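O-methyltransferase (Bacillus halodurans, PDB 2GPY) is a putative O-methyltransferase with a Rossmann-like fold, and so probably transfers methyl groups to hydroxyls of a substrate not yet identified. Local coordinates at residues B[144-147]-B[148-151]; B[118-121]-B[122-126]; B[47-50]-B[51-54]; B[97-101]-B[102-106]; B[21-24]-B[25-29]. All coordinates share one frame; numbering follows the deposited sequence.

In the fold
All five contacts are local, each spanning one turn or helix end of the alpha/beta fold. Contact 3 is the buried one, in helix 40-53 against the second subunit; contact 4 lies at the surface, and contacts 1, 2 and 5 are partly buried. Contacts 1 and 2 touch, their centres 10 Å apart: Met-149 packs on Leu-121, so two helix-to-strand turns share apolar filling. Contacts 4 and 5 also touch; His-97 of one and Glu-29 of the other bind the same zinc. Contact 5 lies inside a helix, and contact 3 keeps i to i+4 bonds up to its helix end. Contacts 1 and 2 pass into i to i+3 bonds, and contact 4 closes its helix with a Schellman motif.

Contact 1: residues B[144-147]-B[148-151]; sequences DMYS and PMVR. With ZN (zinc ion), chain J.
The Tyr-146 ring meets selenomethionine Met-149 at a slant: SE lies 5.1 Å from the ring centroid and 66° off the ring normal, a Met-aromatic contact. The Met-149 methyl CE is 3.9 Å from Tyr-146 CE1, and it also reaches Met-145 O at 3.7 Å. One face of the ring carries Met-145 CG, 3.5 Å above the Tyr-146 plane and displaced toward the rim. With Met-149 CG anti to its own carbonyl carbon (chi1 -52°) and the chain extended beyond, selenium is carried to the CD1 side of the ring. The Tyr-146 hydroxyl is bonded to Ala-114 O. This is a helix-to-strand connection of the Rossmann-like fold, in which helix 139-146 gives way to a 3-10 turn before strand 150-151. The evidence is two i to i+3 bonds, Met-149 N to Tyr-146 O (3.0 Å) and Val-150 N to Ser-147 O (3.1 Å), both with the donor about 60° out of the carbonyl plane. Pro-148 has no N-H to give; its CD instead packs 3.4 Å from Asp-144 O. At the opposite end of the segment Asp-144 OD1 binds zinc at 2.1 Å, a site that His-194 and a water also ligate.

Contact 2: residues B[118-121]-B[122-126]; sequences GEKL and ELYPL
A bend at chi2 of Glu-119 (-89°), matched by a bend in Glu-122, lays the two acids side by side and pointing the same way. Glu-119 OE1 and Glu-122 OE1 come within 3.1 Å with the carboxylate planes 85° apart, a like-charge approach that probably costs energy unless a proton or solvent eases it. Tyr-124 CG stands anti to its carbonyl carbon (chi1 -73°), which brings the ring edge to Lys-120 O: that oxygen lies in the ring plane, 3.5 Å from Tyr-124 CD1, while Leu-121 CD2 sits over one face, 4.4 Å from that same CD1. The Tyr-124 hydroxyl bonds to Glu-108. Loss of the ring to an alanine is likely to take away the apolar cover on Leu-121 CD2 and the hydroxyl that Glu-108 pairs with. Backbone bonding changes along the segment, from Glu-122 N to Gly-118 O (2.9 Å) to the three-residue steps Leu-123 N to Lys-120 O (3.2 Å) and Tyr-124 N to Leu-121 O (3.0 Å). A water donates to both Leu-121 O and Tyr-124 O, bridging the two carbonyls. The tightening to i to i+3 steps closes helix 118-122, and the loop then leads into strand 127-133, an alpha-to-beta connection of the Rossmann-like fold.

Contact 3: residues B[47-50]-B[51-54]; sequences LHLL and KMAA
The shortest sound polar bond is Ala-54 N to Leu-50 O, 2.8 Å, with the donor nearly along the C=O axis although the N-H itself is bent to 141°. Ala-54 has already left helical geometry, its phi positive at 55°, yet its amide still completes the last turn. Before it run three regular i to i+4 bonds: Lys-51 N to Leu-47 O at 2.9 Å, Met-52 N to His-48 O at 3.0 Å, and Ala-53 N to Leu-49 O. This is the C-terminal end of helix 40-53, which packs on helix 67-75 and strand 154-159 of the Rossmann-like core and also meets the second subunit. Side chains divide accordingly. Leu-50 leans on Leu-157 and Met-72, while Leu-49 packs on Leu-49 of the second subunit. Beside it, pointing the same way, lies selenomethionine Met-52, whose CE is 3.3 Å from Leu-49 CD2; this is tighter than usual for two carbons, and with chi3 at -24°, nearly eclipsed, the exact position of this methyl is doubtful. Lys-51 runs its aliphatic chain over Leu-47 O, with CG 3.3 Å from that oxygen, and NZ forms a salt bridge to Asp-198 of the second subunit. Lys-51 NZ is 4.9 Å from His-48 ND1, which binds a zinc ion; His-48 NE2 bonds to Ile-210 O of the second subunit.

Contact 4: residues B[97-101]-B[102-106]; sequences HVKAL and GLESR
Backbone hydrogen bonds come first: Leu-103 N reaches back to Val-98 O at 3.0 Å, nearly straight with an N-H...O angle of 164°, and Gly-102 N donates to Lys-99 O, also at 3.0 Å. In the second the donor stands above the carbonyl plane. Together they form a Schellman motif ending helix 88-100, with Gly-102 as its C-prime residue at positive phi (71°); a CB there would clash with Leu-101 O. The turn hands the chain to strand 107-111, on the edge of the sheet within this chain. Apolar contacts accompany the turn, toward helix 67-75. Val-98 CG1, anti to its backbone N, is 4.1 Å from Leu-103 CB and also passes 3.7 Å from Glu-104 N, while Leu-101 CB meets Leu-103 CD1 at 3.9 Å. Val-98, Leu-101 and Leu-103 all touch Ile-70 of helix 67-75. Among the charged groups, Lys-99 and Glu-104 lie side by side, pointing the same way, but the touch is through carbon: Lys-99 CG to Glu-104 CD, 3.7 Å. The charged ends stay apart, NZ of Lys-99 being 5.3 Å from OE2 of Glu-104, with a water bonded weakly to both.

Contact 5: residues B[21-24]-B[25-29]; sequences QYIE and QMERE
Tyr-22 and selenomethionine Met-26 slant across one another on one side of helix 21-32, an i to i+4 Met-aromatic contact: SE of Met-26 lies 5.0 Å from the Tyr-22 ring centroid, 68° off the normal. Tyr-22 CG is anti to the backbone N (chi1 -168°), which turns the ring outward from the helix, where Met-26 SE can meet its CD2-CE2 side, 4.0 Å from Tyr-22 CE2. Both side chains also meet His-97, whose zinc is shared by Glu-29 and Glu-93. Backbone bonds are regular i to i+4, the straightest being Arg-28 N to Glu-24 O (3.1 Å, 168°). Elsewhere around the helix Glu-27 extends past Ile-23, its CG 3.4 Å from Ile-23 O and its OE1 3.6 Å from Glu-24 CA. That carboxylate has two outside partners, a salt bridge to Arg-19 through OE1 and a bond with Tyr-67 OH at OE2. With an alanine in place of Glu-27, Arg-19 would probably keep only the long, weak pairing with Glu-24 among the carboxylates named here, and the Tyr-67 hydroxyl would lose this partner. Glu-24 OE1 and Arg-28 NH1 remain 4.8 Å apart, too far for a salt bridge; the guanidinium of Arg-28, bent at chi3, turns instead to place one face over Glu-24 O. Its NH2 donates to Gln-25 OE1 at 2.6 Å, the oxygen tilted from the guanidinium plane.

Contact 1: residues B[144-147]-B[148-151]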
loop_
_atom_site.group_PDB
_atom_site.type_symbol
_atom_site.label_atom_id
_atom_site.label_comp_id
_atom_site.label_asym_id
_atom_site.label_seq_id
_atom_site.Cartn_x
_atom_site.Cartn_y
_atom_site.Cartn_z
ATOM N N ASP B 144 -0.912 -16.833 13.028
ATOM C CA ASP B 144 0.245 -17.720 13.235
ATOM C C ASP B 144 0.263 -18.890 12.246
ATOM O O ASP B 144 1.324 -19.292 11.755
ATOM C CB ASP B 144 0.258 -18.232 14.679
ATOM C CG ASP B 144 0.826 -17.202 15.655
ATOM O OD1 ASP B 144 1.312 -16.151 15.191
ATOM O OD2 ASP B 144 0.796 -17.425 16.878
HETATM N N MSE B 145 -0.919 -19.429 11.982
HETATM C CA MSE B 145 -1.091 -20.622 11.154
HETATM C C MSE B 145 -0.870 -20.376 9.666
HETATM O O MSE B 145 -0.295 -21.222 8.978
HETATM C CB MSE B 145 -2.491 -21.217 11.348
HETATM C CG MSE B 145 -2.781 -22.359 10.399
HETATM SE SE MSE B 145 -4.183 -23.558 11.007
HETATM C CE MSE B 145 -3.354 -24.154 12.687
ATOM N N TYR B 146 -1.361 -19.234 9.176
ATOM C CA TYR B 146 -1.378 -18.935 7.747
ATOM C C TYR B 146 -0.315 -17.954 7.271
ATOM O O TYR B 146 -0.066 -17.840 6.083
ATOM C CB TYR B 146 -2.784 -18.475 7.320
ATOM C CG TYR B 146 -3.724 -19.658 7.322
ATOM C CD1 TYR B 146 -3.662 -20.592 6.307
ATOM C CD2 TYR B 146 -4.605 -19.888 8.385
ATOM C CE1 TYR B 146 -4.490 -21.726 6.312
ATOM C CE2 TYR B 146 -5.440 -21.019 8.401
ATOM C CZ TYR B 146 -5.359 -21.937 7.357
ATOM O OH TYR B 146 -6.169 -23.057 7.322
ATOM N N SER B 147 0.347 -17.281 8.198
ATOM C CA SER B 147 1.386 -16.356 7.792
ATOM C C SER B 147 2.587 -17.070 7.112
ATOM O O SER B 147 3.184 -16.504 6.199
ATOM C CB SER B 147 1.793 -15.447 8.950
ATOM O OG SER B 147 2.470 -16.145 9.955
ATOM N N PRO B 148 2.905 -18.329 7.496
ATOM C CA PRO B 148 4.005 -18.993 6.788
ATOM C C PRO B 148 3.649 -19.369 5.350
ATOM O O PRO B 148 4.523 -19.749 4.572
ATOM C CB PRO B 148 4.251 -20.265 7.621
ATOM C CG PRO B 148 3.535 -20.033 8.902
ATOM C CD PRO B 148 2.360 -19.215 8.542
HETATM N N MSE B 149 2.376 -19.240 5.001
HETATM C CA MSE B 149 1.921 -19.532 3.658
HETATM C C MSE B 149 1.880 -18.286 2.736
HETATM O O MSE B 149 1.495 -18.361 1.566
HETATM C CB MSE B 149 0.595 -20.257 3.763
HETATM C CG MSE B 149 0.720 -21.476 4.730
HETATM SE SE MSE B 149 -0.769 -22.519 4.318
HETATM C CE MSE B 149 -0.978 -23.470 6.081
ATOM N N VAL B 150 2.320 -17.159 3.279
ATOM C CA VAL B 150 2.498 -15.931 2.503
ATOM C C VAL B 150 3.986 -15.805 2.063
ATOM O O VAL B 150 4.898 -16.040 2.858
ATOM C CB VAL B 150 2.123 -14.713 3.368
ATOM C CG1 VAL B 150 2.426 -13.370 2.642
ATOM C CG2 VAL B 150 0.615 -14.799 3.819
ATOM N N ARG B 151 4.223 -15.426 0.813
ATOM C CA ARG B 151 5.601 -15.265 0.292
ATOM C C ARG B 151 6.293 -14.072 0.962
ATOM O O ARG B 151 5.620 -13.166 1.409
ATOM C CB ARG B 151 5.591 -15.053 -1.225
ATOM C CG ARG B 151 4.859 -13.820 -1.669
ATOM C CD ARG B 151 5.371 -13.267 -2.991
ATOM N NE ARG B 151 4.611 -12.068 -3.379
ATOM C CZ ARG B 151 5.083 -10.827 -3.308
ATOM N NH1 ARG B 151 6.326 -10.604 -2.873
ATOM N NH2 ARG B 151 4.317 -9.813 -3.688
HETATM ZN ZN ZN J . 2.946 -15.235 16.077
HETATM O O HOH W 1 1.961 -14.444 17.734
#

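Contact 2: residues B[118-121]-B[122-126]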
loop_
_atom_site.group_PDB
_atom_site.type_symbol
_atom_site.label_atom_id
_atom_site.label_comp_id
_atom_site.label_asym_id
_atom_site.label_seq_id
_atom_site.Cartn_x
_atom_site.Cartn_y
_atom_site.Cartn_z
ATOM N N GLY B 118 -5.002 -26.317 7.854
ATOM C CA GLY B 118 -3.609 -25.933 7.618
ATOM C C GLY B 118 -2.855 -26.868 6.681
ATOM O O GLY B 118 -2.207 -26.415 5.729
ATOM N N GLU B 119 -2.958 -28.172 6.934
ATOM C CA GLU B 119 -2.215 -29.174 6.164
ATOM C C GLU B 119 -2.668 -29.238 4.700
ATOM O O GLU B 119 -1.859 -29.501 3.808
ATOM C CB GLU B 119 -2.301 -30.557 6.830
ATOM C CG GLU B 119 -2.241 -30.548 8.365
ATOM C CD GLU B 119 -0.826 -30.634 8.926
ATOM O OE1 GLU B 119 0.025 -29.763 8.609
ATOM O OE2 GLU B 119 -0.568 -31.582 9.704
ATOM N N LYS B 120 -3.954 -28.982 4.464
ATOM C CA LYS B 120 -4.520 -28.903 3.121
ATOM C C LYS B 120 -3.949 -27.682 2.395
ATOM O O LYS B 120 -3.543 -27.740 1.231
ATOM C CB LYS B 120 -6.042 -28.748 3.223
ATOM C CG LYS B 120 -6.788 -28.803 1.905
ATOM C CD LYS B 120 -8.245 -28.415 2.110
ATOM C CE LYS B 120 -9.037 -28.466 0.812
ATOM N NZ LYS B 120 -9.588 -29.841 0.572
ATOM N N LEU B 121 -3.920 -26.565 3.099
ATOM C CA LEU B 121 -3.489 -25.324 2.482
ATOM C C LEU B 121 -1.990 -25.234 2.245
ATOM O O LEU B 121 -1.554 -24.558 1.316
ATOM C CB LEU B 121 -4.069 -24.138 3.245
ATOM C CG LEU B 121 -5.449 -23.999 2.577
ATOM C CD1 LEU B 121 -6.644 -24.180 3.510
ATOM C CD2 LEU B 121 -5.515 -22.741 1.736
ATOM N N GLU B 122 -1.208 -25.933 3.062
ATOM C CA GLU B 122 0.229 -26.033 2.845
ATOM C C GLU B 122 0.544 -26.555 1.452
ATOM O O GLU B 122 1.586 -26.224 0.889
ATOM C CB GLU B 122 0.873 -26.937 3.898
ATOM C CG GLU B 122 1.309 -26.208 5.157
ATOM C CD GLU B 122 1.174 -27.059 6.410
ATOM O OE1 GLU B 122 1.514 -28.259 6.363
ATOM O OE2 GLU B 122 0.724 -26.522 7.447
ATOM N N LEU B 123 -0.361 -27.363 0.904
ATOM C CA LEU B 123 -0.180 -27.977 -0.417
ATOM C C LEU B 123 -0.205 -26.939 -1.542
ATOM O O LEU B 123 0.425 -27.138 -2.578
ATOM C CB LEU B 123 -1.236 -29.074 -0.682
ATOM C CG LEU B 123 -1.379 -30.344 0.189
ATOM C CD1 LEU B 123 -2.370 -31.339 -0.436
ATOM C CD2 LEU B 123 -0.047 -31.041 0.462
ATOM N N TYR B 124 -0.920 -25.829 -1.326
ATOM C CA TYR B 124 -1.072 -24.794 -2.338
ATOM C C TYR B 124 0.210 -23.977 -2.493
ATOM O O TYR B 124 1.004 -23.879 -1.560
ATOM C CB TYR B 124 -2.213 -23.828 -1.956
ATOM C CG TYR B 124 -3.632 -24.364 -2.108
ATOM C CD1 TYR B 124 -4.054 -25.494 -1.405
ATOM C CD2 TYR B 124 -4.566 -23.705 -2.918
ATOM C CE1 TYR B 124 -5.357 -25.981 -1.529
ATOM C CE2 TYR B 124 -5.878 -24.181 -3.047
ATOM C CZ TYR B 124 -6.263 -25.309 -2.349
ATOM O OH TYR B 124 -7.543 -25.791 -2.468
ATOM N N PRO B 125 0.394 -23.346 -3.664
ATOM C CA PRO B 125 1.540 -22.453 -3.817
ATOM C C PRO B 125 1.391 -21.283 -2.851
ATOM O O PRO B 125 0.273 -20.991 -2.409
ATOM C CB PRO B 125 1.422 -21.957 -5.265
ATOM C CG PRO B 125 0.462 -22.875 -5.937
ATOM C CD PRO B 125 -0.439 -23.407 -4.878
ATOM N N LEU B 126 2.498 -20.629 -2.521
ATOM C CA LEU B 126 2.469 -19.494 -1.594
ATOM C C LEU B 126 1.540 -18.391 -2.111
ATOM O O LEU B 126 1.376 -18.205 -3.314
ATOM C CB LEU B 126 3.883 -18.938 -1.360
ATOM C CG LEU B 126 4.927 -19.800 -0.639
ATOM C CD1 LEU B 126 6.272 -19.106 -0.641
ATOM C CD2 LEU B 126 4.499 -20.155 0.795
HETATM O O HOH W 2 0.475 -22.459 0.900
#

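Contact 3: residues B[47-50]-B[51-54]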
loop_
_atom_site.group_PDB
_atom_site.type_symbol
_atom_site.label_atom_id
_atom_site.label_comp_id
_atom_site.label_asym_id
_atom_site.label_seq_id
_atom_site.Cartn_x
_atom_site.Cartn_y
_atom_site.Cartn_z
ATOM N N LEU B 47 -9.336 -2.296 -1.982
ATOM C CA LEU B 47 -9.241 -2.773 -3.364
ATOM C C LEU B 47 -8.199 -1.947 -4.124
ATOM O O LEU B 47 -7.417 -2.462 -4.949
ATOM C CB LEU B 47 -10.608 -2.628 -4.036
ATOM C CG LEU B 47 -11.664 -3.582 -3.460
ATOM C CD1 LEU B 47 -12.966 -3.217 -4.138
ATOM C CD2 LEU B 47 -11.286 -5.068 -3.723
ATOM N N HIS B 48 -8.172 -0.653 -3.857
ATOM C CA HIS B 48 -7.178 0.207 -4.532
ATOM C C HIS B 48 -5.736 -0.162 -4.134
ATOM O O HIS B 48 -4.809 -0.189 -4.981
ATOM C CB HIS B 48 -7.461 1.671 -4.246
ATOM C CG HIS B 48 -6.876 2.601 -5.272
ATOM N ND1 HIS B 48 -7.369 2.678 -6.549
ATOM C CD2 HIS B 48 -5.828 3.454 -5.219
ATOM C CE1 HIS B 48 -6.659 3.551 -7.246
ATOM N NE2 HIS B 48 -5.725 4.045 -6.458
ATOM N N LEU B 49 -5.527 -0.419 -2.850
ATOM C CA LEU B 49 -4.204 -0.832 -2.365
ATOM C C LEU B 49 -3.811 -2.186 -2.973
ATOM O O LEU B 49 -2.655 -2.404 -3.354
ATOM C CB LEU B 49 -4.196 -0.910 -0.846
ATOM C CG LEU B 49 -4.394 0.417 -0.079
ATOM C CD1 LEU B 49 -4.638 0.079 1.387
ATOM C CD2 LEU B 49 -3.242 1.375 -0.240
ATOM N N LEU B 50 -4.771 -3.089 -3.086
ATOM C CA LEU B 50 -4.511 -4.358 -3.762
ATOM C C LEU B 50 -4.107 -4.150 -5.218
ATOM O O LEU B 50 -3.174 -4.796 -5.688
ATOM C CB LEU B 50 -5.716 -5.302 -3.670
ATOM C CG LEU B 50 -6.029 -5.919 -2.308
ATOM C CD1 LEU B 50 -7.446 -6.504 -2.298
ATOM C CD2 LEU B 50 -5.007 -6.986 -1.922
ATOM N N LYS B 51 -4.813 -3.283 -5.954
ATOM C CA LYS B 51 -4.480 -3.049 -7.349
ATOM C C LYS B 51 -3.060 -2.536 -7.464
ATOM O O LYS B 51 -2.340 -2.852 -8.434
ATOM C CB LYS B 51 -5.434 -2.041 -8.013
ATOM C CG LYS B 51 -6.860 -2.568 -8.238
ATOM C CD LYS B 51 -7.653 -1.482 -8.932
ATOM C CE LYS B 51 -9.095 -1.507 -8.533
ATOM N NZ LYS B 51 -9.842 -0.467 -9.374
HETATM N N MSE B 52 -2.664 -1.738 -6.475
HETATM C CA MSE B 52 -1.350 -1.152 -6.440
HETATM C C MSE B 52 -0.288 -2.236 -6.250
HETATM O O MSE B 52 0.789 -2.170 -6.862
HETATM C CB MSE B 52 -1.305 -0.156 -5.275
HETATM C CG MSE B 52 -0.220 0.748 -5.322
HETATM SE SE MSE B 52 -0.204 1.871 -3.724
HETATM C CE MSE B 52 -1.812 1.831 -3.225
ATOM N N ALA B 53 -0.572 -3.185 -5.360
ATOM C CA ALA B 53 0.318 -4.316 -5.092
ATOM C C ALA B 53 0.277 -5.422 -6.149
ATOM O O ALA B 53 1.223 -6.194 -6.231
ATOM C CB ALA B 53 0.036 -4.893 -3.730
ATOM N N ALA B 54 -0.808 -5.512 -6.933
ATOM C CA ALA B 54 -0.929 -6.465 -8.070
ATOM C C ALA B 54 -0.689 -7.944 -7.690
ATOM O O ALA B 54 0.112 -8.646 -8.341
ATOM C CB ALA B 54 -0.027 -6.043 -9.264
#

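Contact 4: residues B[97-101]-B[102-106]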
loop_
_atom_site.group_PDB
_atom_site.type_symbol
_atom_site.label_atom_id
_atom_site.label_comp_id
_atom_site.label_asym_id
_atom_site.label_seq_id
_atom_site.Cartn_x
_atom_site.Cartn_y
_atom_site.Cartn_z
ATOM N N HIS B 97 -23.487 -16.877 -4.893
ATOM C CA HIS B 97 -23.080 -15.535 -5.394
ATOM C C HIS B 97 -21.881 -15.573 -6.349
ATOM O O HIS B 97 -21.819 -14.850 -7.345
ATOM C CB HIS B 97 -22.750 -14.633 -4.211
ATOM C CG HIS B 97 -23.959 -14.269 -3.422
ATOM N ND1 HIS B 97 -23.946 -14.113 -2.058
ATOM C CD2 HIS B 97 -25.229 -14.029 -3.821
ATOM C CE1 HIS B 97 -25.161 -13.792 -1.646
ATOM N NE2 HIS B 97 -25.953 -13.735 -2.696
ATOM N N VAL B 98 -20.905 -16.395 -6.018
ATOM C CA VAL B 98 -19.732 -16.554 -6.890
ATOM C C VAL B 98 -20.196 -17.074 -8.267
ATOM O O VAL B 98 -19.774 -16.564 -9.314
ATOM C CB VAL B 98 -18.679 -17.470 -6.217
ATOM C CG1 VAL B 98 -17.651 -17.930 -7.235
ATOM C CG2 VAL B 98 -17.992 -16.718 -5.059
ATOM N N LYS B 99 -21.083 -18.073 -8.263
ATOM C CA LYS B 99 -21.629 -18.623 -9.490
ATOM C C LYS B 99 -22.438 -17.583 -10.259
ATOM O O LYS B 99 -22.328 -17.495 -11.489
ATOM C CB LYS B 99 -22.513 -19.842 -9.196
ATOM C CG LYS B 99 -21.734 -21.132 -8.942
ATOM C CD LYS B 99 -22.662 -22.302 -8.547
ATOM C CE LYS B 99 -23.235 -23.001 -9.765
ATOM N NZ LYS B 99 -23.886 -24.323 -9.430
ATOM N N ALA B 100 -23.248 -16.800 -9.540
ATOM C CA ALA B 100 -24.078 -15.757 -10.157
ATOM C C ALA B 100 -23.274 -14.839 -11.071
ATOM O O ALA B 100 -23.770 -14.408 -12.123
ATOM C CB ALA B 100 -24.744 -14.927 -9.084
ATOM N N LEU B 101 -22.051 -14.520 -10.631
ATOM C CA LEU B 101 -21.202 -13.566 -11.296
ATOM C C LEU B 101 -20.192 -14.215 -12.223
ATOM O O LEU B 101 -19.339 -13.529 -12.755
ATOM C CB LEU B 101 -20.526 -12.633 -10.275
ATOM C CG LEU B 101 -21.582 -11.857 -9.473
ATOM C CD1 LEU B 101 -20.985 -11.234 -8.239
ATOM C CD2 LEU B 101 -22.294 -10.774 -10.396
ATOM N N GLY B 102 -20.276 -15.521 -12.414
ATOM C CA GLY B 102 -19.393 -16.210 -13.366
ATOM C C GLY B 102 -17.951 -16.271 -12.868
ATOM O O GLY B 102 -17.033 -16.347 -13.666
ATOM N N LEU B 103 -17.762 -16.283 -11.554
ATOM C CA LEU B 103 -16.410 -16.169 -10.963
ATOM C C LEU B 103 -15.801 -17.480 -10.417
ATOM O O LEU B 103 -14.728 -17.474 -9.790
ATOM C CB LEU B 103 -16.397 -15.079 -9.882
ATOM C CG LEU B 103 -16.598 -13.634 -10.383
ATOM C CD1 LEU B 103 -16.804 -12.635 -9.177
ATOM C CD2 LEU B 103 -15.400 -13.206 -11.205
ATOM N N GLU B 104 -16.452 -18.607 -10.664
ATOM C CA GLU B 104 -16.011 -19.858 -10.048
ATOM C C GLU B 104 -14.592 -20.293 -10.449
ATOM O O GLU B 104 -13.912 -21.012 -9.691
ATOM C CB GLU B 104 -17.000 -20.988 -10.354
ATOM C CG GLU B 104 -17.462 -21.677 -9.079
ATOM C CD GLU B 104 -18.425 -22.821 -9.328
ATOM O OE1 GLU B 104 -18.813 -23.047 -10.506
ATOM O OE2 GLU B 104 -18.791 -23.494 -8.346
ATOM N N SER B 105 -14.142 -19.864 -11.630
ATOM C CA SER B 105 -12.830 -20.284 -12.114
ATOM C C SER B 105 -11.714 -19.512 -11.417
ATOM O O SER B 105 -10.541 -19.866 -11.526
ATOM C CB SER B 105 -12.721 -20.190 -13.652
ATOM O OG SER B 105 -12.731 -18.830 -14.070
ATOM N N ARG B 106 -12.078 -18.466 -10.685
ATOM C CA ARG B 106 -11.097 -17.618 -10.048
ATOM C C ARG B 106 -11.276 -17.496 -8.534
ATOM O O ARG B 106 -10.407 -16.967 -7.845
ATOM C CB ARG B 106 -11.135 -16.242 -10.689
ATOM C CG ARG B 106 -10.628 -16.281 -12.134
ATOM C CD ARG B 106 -10.052 -14.957 -12.511
ATOM N NE ARG B 106 -11.080 -13.920 -12.570
ATOM C CZ ARG B 106 -11.122 -12.819 -11.825
ATOM N NH1 ARG B 106 -12.123 -11.981 -12.050
ATOM N NH2 ARG B 106 -10.200 -12.552 -10.846
HETATM O O HOH W 3 -21.262 -25.941 -8.215
#

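Contact 5: residues B[21-24]-B[25-29]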
loop_
_atom_site.group_PDB
_atom_site.type_symbol
_atom_site.label_atom_id
_atom_site.label_comp_id
_atom_site.label_asym_id
_atom_site.label_seq_id
_atom_site.Cartn_x
_atom_site.Cartn_y
_atom_site.Cartn_z
ATOM N N GLN B 21 -25.474 -3.769 -9.741
ATOM C CA GLN B 21 -26.692 -3.887 -8.923
ATOM C C GLN B 21 -26.662 -5.142 -8.018
ATOM O O GLN B 21 -27.180 -5.133 -6.876
ATOM C CB GLN B 21 -27.969 -3.813 -9.797
ATOM C CG GLN B 21 -28.515 -5.153 -10.319
ATOM C CD GLN B 21 -29.741 -5.033 -11.262
ATOM O OE1 GLN B 21 -30.785 -4.505 -10.876
ATOM N NE2 GLN B 21 -29.619 -5.569 -12.488
ATOM N N TYR B 22 -26.058 -6.218 -8.516
ATOM C CA TYR B 22 -26.043 -7.495 -7.760
ATOM C C TYR B 22 -25.223 -7.368 -6.482
ATOM O O TYR B 22 -25.596 -7.934 -5.451
ATOM C CB TYR B 22 -25.489 -8.643 -8.598
ATOM C CG TYR B 22 -25.713 -10.029 -7.999
ATOM C CD1 TYR B 22 -26.884 -10.748 -8.270
ATOM C CD2 TYR B 22 -24.745 -10.629 -7.187
ATOM C CE1 TYR B 22 -27.099 -12.030 -7.735
ATOM C CE2 TYR B 22 -24.932 -11.913 -6.666
ATOM C CZ TYR B 22 -26.123 -12.597 -6.933
ATOM O OH TYR B 22 -26.353 -13.852 -6.441
ATOM N N ILE B 23 -24.092 -6.664 -6.593
ATOM C CA ILE B 23 -23.188 -6.319 -5.473
ATOM C C ILE B 23 -23.901 -5.402 -4.476
ATOM O O ILE B 23 -23.849 -5.643 -3.275
ATOM C CB ILE B 23 -21.924 -5.645 -6.016
ATOM C CG1 ILE B 23 -21.318 -6.500 -7.142
ATOM C CG2 ILE B 23 -20.867 -5.358 -4.899
ATOM C CD1 ILE B 23 -20.488 -7.622 -6.663
ATOM N N GLU B 24 -24.598 -4.378 -4.983
ATOM C CA GLU B 24 -25.388 -3.498 -4.128
ATOM C C GLU B 24 -26.462 -4.265 -3.357
ATOM O O GLU B 24 -26.732 -3.951 -2.198
ATOM C CB GLU B 24 -25.997 -2.338 -4.929
ATOM C CG GLU B 24 -24.903 -1.493 -5.569
ATOM C CD GLU B 24 -25.312 -0.075 -5.881
ATOM O OE1 GLU B 24 -26.463 0.157 -6.267
ATOM O OE2 GLU B 24 -24.445 0.814 -5.758
ATOM N N GLN B 25 -27.059 -5.267 -4.006
ATOM C CA GLN B 25 -28.046 -6.127 -3.390
ATOM C C GLN B 25 -27.417 -7.005 -2.307
ATOM O O GLN B 25 -28.057 -7.287 -1.285
ATOM C CB GLN B 25 -28.736 -6.991 -4.455
ATOM C CG GLN B 25 -29.883 -7.897 -3.948
ATOM C CD GLN B 25 -31.145 -7.135 -3.510
ATOM O OE1 GLN B 25 -31.396 -6.001 -3.930
ATOM N NE2 GLN B 25 -31.955 -7.775 -2.667
HETATM N N MSE B 26 -26.186 -7.450 -2.537
HETATM C CA MSE B 26 -25.432 -8.209 -1.507
HETATM C C MSE B 26 -25.143 -7.356 -0.268
HETATM O O MSE B 26 -25.220 -7.844 0.868
HETATM C CB MSE B 26 -24.124 -8.768 -2.078
HETATM C CG MSE B 26 -24.312 -9.987 -2.981
HETATM SE SE MSE B 26 -22.598 -10.530 -3.758
HETATM C CE MSE B 26 -21.787 -11.172 -2.208
ATOM N N GLU B 27 -24.819 -6.086 -0.489
ATOM C CA GLU B 27 -24.568 -5.155 0.614
ATOM C C GLU B 27 -25.798 -4.937 1.474
ATOM O O GLU B 27 -25.707 -5.008 2.701
ATOM C CB GLU B 27 -24.069 -3.811 0.104
ATOM C CG GLU B 27 -22.739 -3.925 -0.621
ATOM C CD GLU B 27 -22.451 -2.710 -1.451
ATOM O OE1 GLU B 27 -23.371 -1.876 -1.617
ATOM O OE2 GLU B 27 -21.327 -2.593 -1.946
ATOM N N ARG B 28 -26.935 -4.648 0.838
ATOM C CA ARG B 28 -28.192 -4.464 1.564
ATOM C C ARG B 28 -28.601 -5.747 2.275
ATOM O O ARG B 28 -29.106 -5.705 3.398
ATOM C CB ARG B 28 -29.315 -3.984 0.638
ATOM C CG ARG B 28 -29.208 -2.501 0.251
ATOM C CD ARG B 28 -30.511 -2.020 -0.432
ATOM N NE ARG B 28 -30.841 -2.851 -1.598
ATOM C CZ ARG B 28 -30.300 -2.709 -2.812
ATOM N NH1 ARG B 28 -29.400 -1.757 -3.050
ATOM N NH2 ARG B 28 -30.658 -3.527 -3.794
ATOM N N GLU B 29 -28.354 -6.884 1.634
ATOM C CA GLU B 29 -28.633 -8.191 2.222
ATOM C C GLU B 29 -27.808 -8.501 3.479
ATOM O O GLU B 29 -28.332 -9.033 4.467
ATOM C CB GLU B 29 -28.360 -9.287 1.208
ATOM C CG GLU B 29 -28.837 -10.637 1.681
ATOM C CD GLU B 29 -28.121 -11.798 1.025
ATOM O OE1 GLU B 29 -27.991 -11.849 -0.222
ATOM O OE2 GLU B 29 -27.702 -12.686 1.781
#